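Local coordinates for calcium-regulated actin-bundling protein (Dictyostelium discoideum, PDB 4X3N), which binds and bundles actin filaments in a calcium-regulated manner and may contribute to the structure and reorganization of filopodia and pseudopodia during cell movement, at residues Ser58-Phe63 / Tyr122-Pro127; Thr71-Asp76 / Tyr88-Asp93; Gln105-Cys110 / Pro127-Ala132. All blocks are in the same frame, centred on the assembly; numbering follows the deposited sequence.

Contact 1. Residues Ser58-Phe63 / Tyr122-Pro127; sequences SKEAEF and YPISQP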
# COMPACT_ATOMS: atom_id res chain seq x y z
N SER A 58 -25.11 -21.59 -12.11
CA SER A 58 -25.30 -22.46 -10.96
C SER A 58 -24.43 -23.72 -10.98
O SER A 58 -23.97 -24.21 -9.93
CB SER A 58 -26.80 -22.88 -10.85
OG SER A 58 -27.21 -23.74 -11.91
N LYS A 59 -24.18 -24.25 -12.18
CA LYS A 59 -23.40 -25.49 -12.25
C LYS A 59 -21.91 -25.31 -12.02
O LYS A 59 -21.20 -26.31 -11.79
CB LYS A 59 -23.64 -26.15 -13.60
CG LYS A 59 -25.09 -26.59 -13.83
CD LYS A 59 -25.37 -26.88 -15.33
CE LYS A 59 -24.33 -27.84 -15.91
NZ LYS A 59 -24.69 -28.55 -17.18
N GLU A 60 -21.43 -24.05 -12.05
CA GLU A 60 -20.04 -23.77 -11.68
C GLU A 60 -19.91 -23.40 -10.23
O GLU A 60 -18.81 -23.21 -9.73
CB GLU A 60 -19.51 -22.60 -12.46
CG GLU A 60 -19.79 -22.73 -13.95
CD GLU A 60 -19.22 -23.99 -14.58
OE1 GLU A 60 -17.98 -24.20 -14.48
OE2 GLU A 60 -20.01 -24.71 -15.28
N ALA A 61 -21.03 -23.32 -9.54
CA ALA A 61 -20.95 -22.90 -8.15
C ALA A 61 -19.92 -23.68 -7.38
O ALA A 61 -19.09 -23.11 -6.65
CB ALA A 61 -22.32 -22.99 -7.49
N GLU A 62 -19.89 -24.97 -7.54
CA GLU A 62 -18.94 -25.79 -6.84
C GLU A 62 -17.48 -25.41 -7.11
O GLU A 62 -16.66 -25.43 -6.22
CB GLU A 62 -19.17 -27.27 -7.13
CG GLU A 62 -18.22 -28.20 -6.41
CD GLU A 62 -18.32 -28.09 -4.90
OE1 GLU A 62 -19.35 -27.63 -4.35
OE2 GLU A 62 -17.31 -28.38 -4.24
N PHE A 63 -17.17 -25.08 -8.35
CA PHE A 63 -15.84 -24.66 -8.64
C PHE A 63 -15.55 -23.30 -8.00
O PHE A 63 -14.47 -23.02 -7.50
CB PHE A 63 -15.72 -24.53 -10.15
CG PHE A 63 -14.35 -24.21 -10.60
CD1 PHE A 63 -13.90 -22.88 -10.63
CD2 PHE A 63 -13.51 -25.22 -11.08
CE1 PHE A 63 -12.61 -22.59 -11.07
CE2 PHE A 63 -12.23 -24.92 -11.54
CZ PHE A 63 -11.76 -23.62 -11.50
N TYR A 122 -15.89 -28.58 -15.28
CA TYR A 122 -16.20 -27.14 -15.26
C TYR A 122 -15.45 -26.38 -16.34
O TYR A 122 -14.67 -25.48 -16.02
CB TYR A 122 -15.81 -26.58 -13.89
CG TYR A 122 -16.46 -27.32 -12.74
CD1 TYR A 122 -17.79 -27.11 -12.44
CD2 TYR A 122 -15.77 -28.25 -12.02
CE1 TYR A 122 -18.39 -27.76 -11.40
CE2 TYR A 122 -16.36 -28.93 -10.97
CZ TYR A 122 -17.68 -28.66 -10.69
OH TYR A 122 -18.33 -29.25 -9.69
N PRO A 123 -15.68 -26.74 -17.64
CA PRO A 123 -14.85 -26.13 -18.67
C PRO A 123 -14.94 -24.60 -18.64
O PRO A 123 -13.94 -23.93 -18.75
CB PRO A 123 -15.44 -26.70 -19.99
CG PRO A 123 -16.79 -27.24 -19.62
CD PRO A 123 -16.59 -27.74 -18.21
N ILE A 124 -16.13 -24.06 -18.45
CA ILE A 124 -16.29 -22.61 -18.59
C ILE A 124 -15.61 -21.86 -17.42
O ILE A 124 -15.37 -20.67 -17.51
CB ILE A 124 -17.78 -22.23 -18.75
CG1 ILE A 124 -17.89 -20.81 -19.26
CG2 ILE A 124 -18.52 -22.36 -17.44
CD1 ILE A 124 -19.30 -20.28 -19.34
N SER A 125 -15.28 -22.57 -16.35
CA SER A 125 -14.54 -22.01 -15.28
C SER A 125 -13.04 -22.06 -15.43
O SER A 125 -12.37 -21.59 -14.57
CB SER A 125 -14.90 -22.75 -13.99
OG SER A 125 -16.21 -22.47 -13.61
N GLN A 126 -12.49 -22.67 -16.49
CA GLN A 126 -11.07 -22.90 -16.50
C GLN A 126 -10.37 -21.59 -16.74
O GLN A 126 -10.76 -20.87 -17.64
CB GLN A 126 -10.64 -23.88 -17.63
CG GLN A 126 -11.07 -25.33 -17.34
CD GLN A 126 -10.87 -25.74 -15.91
OE1 GLN A 126 -9.73 -26.00 -15.46
NE2 GLN A 126 -11.98 -25.86 -15.17
N PRO A 127 -9.30 -21.31 -15.99
CA PRO A 127 -8.50 -20.09 -16.25
C PRO A 127 -7.64 -20.27 -17.49
O PRO A 127 -7.63 -21.34 -18.07
CB PRO A 127 -7.62 -19.99 -15.04
CG PRO A 127 -7.51 -21.40 -14.53
CD PRO A 127 -8.76 -22.12 -14.89
O HOH W 1 -18.57 -25.54 -17.63
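Ser-125 donates its hydroxyl proton to Glu-60: OG lies 2.6 Å from OE1 and meets its anti lone pair. Ser-125 OG is also hydrogen-bonded to Tyr-161 OH, and a hydroxyl, able to donate and to accept, suits a place between a carboxylate and a phenol. OE2 of Glu-60 receives a proton from a water that accepts from Ile-124 N, so the loop helps satisfy both oxygens of a buried acid. A bend at chi2 (-58°) carries Glu-60 CD to within 3.4 Å of Ile-124 CG2.

These bonds join the start of helix 61-79 to the 3-10 turn 123-125, in the loop leading to helix 132-143 of the calcium-binding EF-hand. Gln-160 NE2, from that hand's second helix, is hydrogen-bonded to the carbonyls of Ile-124 and Gln-126. Gln-126 NE2 approaches Tyr-122 O from above the carbonyl plane, Ser-125 N from the opposite face.

Two CH-pi contacts carry the apolar side. The buried Phe-63 offers a flat apolar face to Ser-125 CB, 3.6 Å from the ring centroid. Phe-63 CB lies over the Tyr-122 ring, 4.0 Å from its centroid. Tyr-122, partly exposed, combines that face with a hydroxyl at its tip. Glu-62 CB lies 3.3 Å from this OH, while its carboxylate is hydrogen-bonded to Ser-66 and forms a salt bridge with Arg-281. Lys-59 O lies in the ring plane at the edge, 3.2 Å from CE1.

Contact 2. Residues Thr71-Asp76 / Tyr88-Asp93; sequences TIKYAD and YDEGND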
# COMPACT_ATOMS: atom_id res chain seq x y z
N THR A 71 -8.62 -20.34 -3.62
CA THR A 71 -7.37 -19.87 -4.14
C THR A 71 -7.14 -18.37 -3.85
O THR A 71 -6.01 -17.97 -3.59
CB THR A 71 -7.20 -20.21 -5.63
OG1 THR A 71 -7.46 -21.60 -5.79
CG2 THR A 71 -5.81 -19.90 -6.09
N ILE A 72 -8.20 -17.55 -3.88
CA ILE A 72 -8.03 -16.12 -3.70
C ILE A 72 -7.77 -15.89 -2.26
O ILE A 72 -6.93 -15.03 -1.90
CB ILE A 72 -9.20 -15.26 -4.28
CG1 ILE A 72 -8.77 -13.80 -4.52
CG2 ILE A 72 -10.43 -15.29 -3.42
CD1 ILE A 72 -9.70 -12.93 -5.41
N LYS A 73 -8.40 -16.68 -1.41
CA LYS A 73 -8.12 -16.63 -0.01
C LYS A 73 -6.69 -16.98 0.32
O LYS A 73 -6.08 -16.28 1.14
CB LYS A 73 -9.02 -17.54 0.79
CG LYS A 73 -10.47 -17.08 0.80
CD LYS A 73 -11.25 -17.82 1.84
CE LYS A 73 -11.44 -19.25 1.42
NZ LYS A 73 -12.20 -19.93 2.48
N TYR A 74 -6.16 -18.03 -0.27
CA TYR A 74 -4.77 -18.37 0.01
C TYR A 74 -3.81 -17.27 -0.46
O TYR A 74 -2.83 -17.01 0.20
CB TYR A 74 -4.37 -19.70 -0.57
CG TYR A 74 -4.67 -20.80 0.44
CD1 TYR A 74 -3.85 -21.00 1.54
CD2 TYR A 74 -5.81 -21.58 0.33
CE1 TYR A 74 -4.13 -21.97 2.48
CE2 TYR A 74 -6.11 -22.55 1.26
CZ TYR A 74 -5.28 -22.74 2.33
OH TYR A 74 -5.57 -23.72 3.25
N ALA A 75 -4.10 -16.66 -1.60
CA ALA A 75 -3.25 -15.58 -2.12
C ALA A 75 -3.25 -14.38 -1.21
O ALA A 75 -2.17 -13.83 -0.90
CB ALA A 75 -3.63 -15.23 -3.53
N ASP A 76 -4.44 -14.04 -0.69
CA ASP A 76 -4.61 -12.99 0.29
C ASP A 76 -3.90 -13.28 1.63
O ASP A 76 -3.20 -12.42 2.20
CB ASP A 76 -6.10 -12.72 0.56
CG ASP A 76 -6.33 -11.44 1.27
OD1 ASP A 76 -5.78 -10.40 0.89
OD2 ASP A 76 -7.08 -11.41 2.25
N TYR A 88 -7.44 -16.33 9.83
CA TYR A 88 -7.51 -15.44 8.70
C TYR A 88 -8.81 -14.69 8.73
O TYR A 88 -9.83 -15.31 8.76
CB TYR A 88 -7.33 -16.32 7.45
CG TYR A 88 -7.62 -15.61 6.21
CD1 TYR A 88 -6.91 -14.47 5.87
CD2 TYR A 88 -8.62 -16.07 5.34
CE1 TYR A 88 -7.16 -13.83 4.68
CE2 TYR A 88 -8.90 -15.40 4.18
CZ TYR A 88 -8.19 -14.28 3.88
OH TYR A 88 -8.42 -13.61 2.75
N ASP A 89 -8.80 -13.35 8.71
CA ASP A 89 -10.02 -12.58 8.58
C ASP A 89 -10.14 -12.31 7.05
O ASP A 89 -9.24 -11.75 6.41
CB ASP A 89 -9.95 -11.25 9.30
CG ASP A 89 -9.77 -11.38 10.81
OD1 ASP A 89 -10.40 -12.24 11.42
OD2 ASP A 89 -8.98 -10.59 11.37
N GLU A 90 -11.25 -12.74 6.49
CA GLU A 90 -11.42 -12.81 5.05
C GLU A 90 -11.21 -11.44 4.38
O GLU A 90 -11.78 -10.46 4.80
CB GLU A 90 -12.80 -13.35 4.74
CG GLU A 90 -12.89 -13.86 3.31
CD GLU A 90 -14.25 -14.39 2.90
OE1 GLU A 90 -15.19 -14.39 3.67
OE2 GLU A 90 -14.35 -14.81 1.76
N GLY A 91 -10.46 -11.40 3.27
CA GLY A 91 -10.15 -10.16 2.55
C GLY A 91 -11.13 -9.79 1.46
O GLY A 91 -12.24 -10.27 1.48
N ASN A 92 -10.75 -8.86 0.58
CA ASN A 92 -11.63 -8.35 -0.45
C ASN A 92 -10.99 -8.17 -1.81
O ASN A 92 -11.67 -8.40 -2.83
CB ASN A 92 -12.27 -7.01 -0.09
CG ASN A 92 -11.31 -5.98 0.59
OD1 ASN A 92 -10.10 -6.06 0.52
ND2 ASN A 92 -11.90 -5.03 1.28
N ASP A 93 -9.75 -7.69 -1.85
CA ASP A 93 -9.11 -7.53 -3.15
C ASP A 93 -7.56 -7.64 -3.07
O ASP A 93 -6.97 -7.72 -2.01
CB ASP A 93 -9.63 -6.30 -3.78
CG ASP A 93 -9.22 -4.99 -3.05
OD1 ASP A 93 -8.14 -4.93 -2.46
OD2 ASP A 93 -10.03 -4.09 -2.97
O HOH W 2 -4.45 -8.42 -0.68
O HOH W 3 -7.81 -8.18 0.92
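Tyr-88 presents the edge of its ring to Asp-76, whose OD2 lies in the ring plane while the carboxylate is turned 70° against it. Over the centre of one ring face is the backbone N of Glu-90, 4.2 Å above the plane. The aliphatic part of Lys-73 passes CE2 of Tyr-88, its CB 4.0 Å away; the ammonium end goes to Glu-70, and Glu-90 OE2 to Trp-69.

Tyr-88 OH donates to the anti lone pair of Asp-76 OD2 at 2.6 Å and accepts from Gly-91 N at 3.1 Å, a double role that suits a phenol. Having no side chain, Gly-91 lets its CA come within 3.3 Å of Asp-76 OD2. A water donates both to Asp-76 OD1, at 2.9 Å, and to Asp-93 O, tying helix 61-79 to Asp-93, in the chain that leads into the strand pairing with 150-152 of the calcium loop. Asp-93 forms salt bridges with Arg-150 of the calcium site and with Lys-39.

With the phenol hydrogen bond and a salt bridge to Lys-80 at OD2, and water at OD1, the buried carboxylate of Asp-76 is well satisfied, which would be expected to favour its charged form.

Contact 3. Residues Gln105-Cys110 / Pro127-Ala132; sequences QLCKFC and PQMLTA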
# COMPACT_ATOMS: atom_id res chain seq x y z
N GLN A 105 -1.64 -19.63 -9.45
CA GLN A 105 -2.04 -20.75 -8.64
C GLN A 105 -3.30 -21.43 -9.19
O GLN A 105 -3.34 -22.65 -9.19
CB GLN A 105 -2.15 -20.35 -7.17
CG GLN A 105 -2.60 -21.44 -6.22
CD GLN A 105 -1.81 -22.75 -6.34
OE1 GLN A 105 -0.59 -22.77 -6.58
NE2 GLN A 105 -2.52 -23.87 -6.15
N LEU A 106 -4.26 -20.68 -9.71
CA LEU A 106 -5.43 -21.24 -10.33
C LEU A 106 -5.10 -22.17 -11.47
O LEU A 106 -5.68 -23.25 -11.60
CB LEU A 106 -6.32 -20.16 -10.92
CG LEU A 106 -7.38 -19.51 -10.05
CD1 LEU A 106 -8.17 -18.52 -10.88
CD2 LEU A 106 -8.31 -20.52 -9.35
N CYS A 107 -4.21 -21.71 -12.32
CA CYS A 107 -3.80 -22.45 -13.49
C CYS A 107 -3.04 -23.69 -13.06
O CYS A 107 -3.24 -24.73 -13.64
CB CYS A 107 -2.90 -21.59 -14.39
SG CYS A 107 -3.70 -20.19 -15.21
N LYS A 108 -2.23 -23.59 -12.02
CA LYS A 108 -1.45 -24.74 -11.60
C LYS A 108 -2.39 -25.80 -11.03
O LYS A 108 -2.26 -27.00 -11.33
CB LYS A 108 -0.41 -24.36 -10.56
CG LYS A 108 0.65 -25.43 -10.33
CD LYS A 108 1.83 -24.92 -9.51
CE LYS A 108 1.45 -24.75 -8.05
NZ LYS A 108 2.55 -25.14 -7.10
N PHE A 109 -3.36 -25.36 -10.24
CA PHE A 109 -4.32 -26.26 -9.66
C PHE A 109 -5.07 -27.03 -10.74
O PHE A 109 -5.10 -28.24 -10.73
CB PHE A 109 -5.30 -25.53 -8.78
CG PHE A 109 -6.36 -26.43 -8.20
CD1 PHE A 109 -7.47 -26.78 -8.94
CD2 PHE A 109 -6.23 -26.93 -6.90
CE1 PHE A 109 -8.42 -27.62 -8.41
CE2 PHE A 109 -7.21 -27.73 -6.35
CZ PHE A 109 -8.30 -28.07 -7.11
N CYS A 110 -5.62 -26.31 -11.69
CA CYS A 110 -6.44 -26.88 -12.77
C CYS A 110 -5.66 -27.73 -13.77
O CYS A 110 -6.28 -28.51 -14.53
CB CYS A 110 -7.10 -25.75 -13.55
SG CYS A 110 -8.42 -24.92 -12.62
N PRO A 127 -9.30 -21.31 -15.99
CA PRO A 127 -8.50 -20.09 -16.25
C PRO A 127 -7.64 -20.27 -17.49
O PRO A 127 -7.63 -21.34 -18.07
CB PRO A 127 -7.62 -19.99 -15.04
CG PRO A 127 -7.51 -21.40 -14.53
CD PRO A 127 -8.76 -22.12 -14.89
N GLN A 128 -6.93 -19.22 -17.87
CA GLN A 128 -6.04 -19.25 -19.03
C GLN A 128 -4.65 -18.90 -18.57
O GLN A 128 -4.42 -17.94 -17.83
CB GLN A 128 -6.55 -18.28 -20.09
CG GLN A 128 -5.55 -17.93 -21.20
CD GLN A 128 -6.04 -16.78 -22.08
OE1 GLN A 128 -6.62 -15.77 -21.61
NE2 GLN A 128 -5.84 -16.93 -23.39
N MET A 129 -3.69 -19.67 -19.04
CA MET A 129 -2.31 -19.44 -18.65
C MET A 129 -1.84 -18.21 -19.43
O MET A 129 -2.19 -18.06 -20.59
CB MET A 129 -1.42 -20.65 -18.96
CG MET A 129 -0.05 -20.59 -18.31
SD MET A 129 -0.11 -21.03 -16.55
CE MET A 129 0.21 -19.49 -15.64
N LEU A 130 -1.07 -17.35 -18.80
CA LEU A 130 -0.54 -16.20 -19.48
C LEU A 130 0.79 -15.85 -18.91
O LEU A 130 1.01 -16.03 -17.69
CB LEU A 130 -1.45 -15.01 -19.26
CG LEU A 130 -2.84 -14.98 -19.82
CD1 LEU A 130 -3.45 -13.69 -19.31
CD2 LEU A 130 -2.80 -15.02 -21.34
N THR A 131 1.67 -15.28 -19.73
CA THR A 131 2.91 -14.72 -19.15
C THR A 131 2.57 -13.57 -18.18
O THR A 131 1.48 -12.99 -18.22
CB THR A 131 3.83 -14.12 -20.19
OG1 THR A 131 3.20 -12.98 -20.75
CG2 THR A 131 4.10 -15.09 -21.32
N ALA A 132 3.55 -13.21 -17.37
CA ALA A 132 3.38 -12.17 -16.39
C ALA A 132 2.95 -10.88 -17.03
O ALA A 132 2.08 -10.17 -16.52
CB ALA A 132 4.67 -11.95 -15.64
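Cys-107 and Pro-127 bring their CA atoms to 5.9 Å where the loop 127-131, extended at every residue, runs past the side of helix 96-111. The contact is apolar, and no hydrogen bond crosses it. Pro-127 lies against three helix residues. Its CD meets Cys-110 SG at 3.6 Å, the closest of the three side-chain approaches. Its CB packs on Cys-107 SG, and its CG lies 4.0 Å from Leu-106 CB. A compact ring suits this place, because its three methylene carbons face the helix at once. The cysteines are well suited too, being small enough to admit the ring and apolar enough to pack on it.

In the fold this loop leads into the first helix of the EF-hand whose loop, beginning at Asp-144, holds the calcium ion. Thr-131 is the N-cap of that helix, 132-143, its OG1 accepting from Lys-134 N. Strand 93-95, just before helix 96-111, pairs with strand 150-152 of the calcium loop, an arrangement consistent with two EF-hand-like units side by side.

Farther along the loop, Met-129 reaches the helix with its end: its SD lies against Cys-107 CB, 3.6 Å away. Chi1 (-168°) sets CG anti to the backbone N, and bends at chi2 and chi3 then bring the sulphur and the methyl to the helix, CE lying 4.0 Å from the same CB. A flexible thioether fits such an exposed border. Cys-107 SG also rests 3.5 Å from Gln-128 O, a carbonyl that accepts from Arg-135 of helix 132-143.

Overall arrangement
All three contacts are partly buried, but the centre of contact 2 lies about 8 Å from the centre of the chain, those of contacts 1 and 3 about 15 and 19 Å. Contacts 1 and 2 share helix 61-79, one at its start and one further along, with contact 2 nested inside the loop that contact 1 closes. Contacts 1 and 3 share Pro-127, and they touch where Phe-63 packs on Cys-110. Thr-71 packs on Gln-105 and Leu-106, joining contact 2 to contact 3. The innermost, contact 2, is polar, built on a phenol, a buried acid and water; contact 1 mixes such bonds with aromatic packing; the outermost, contact 3, is apolar, without hydrogen bonds across.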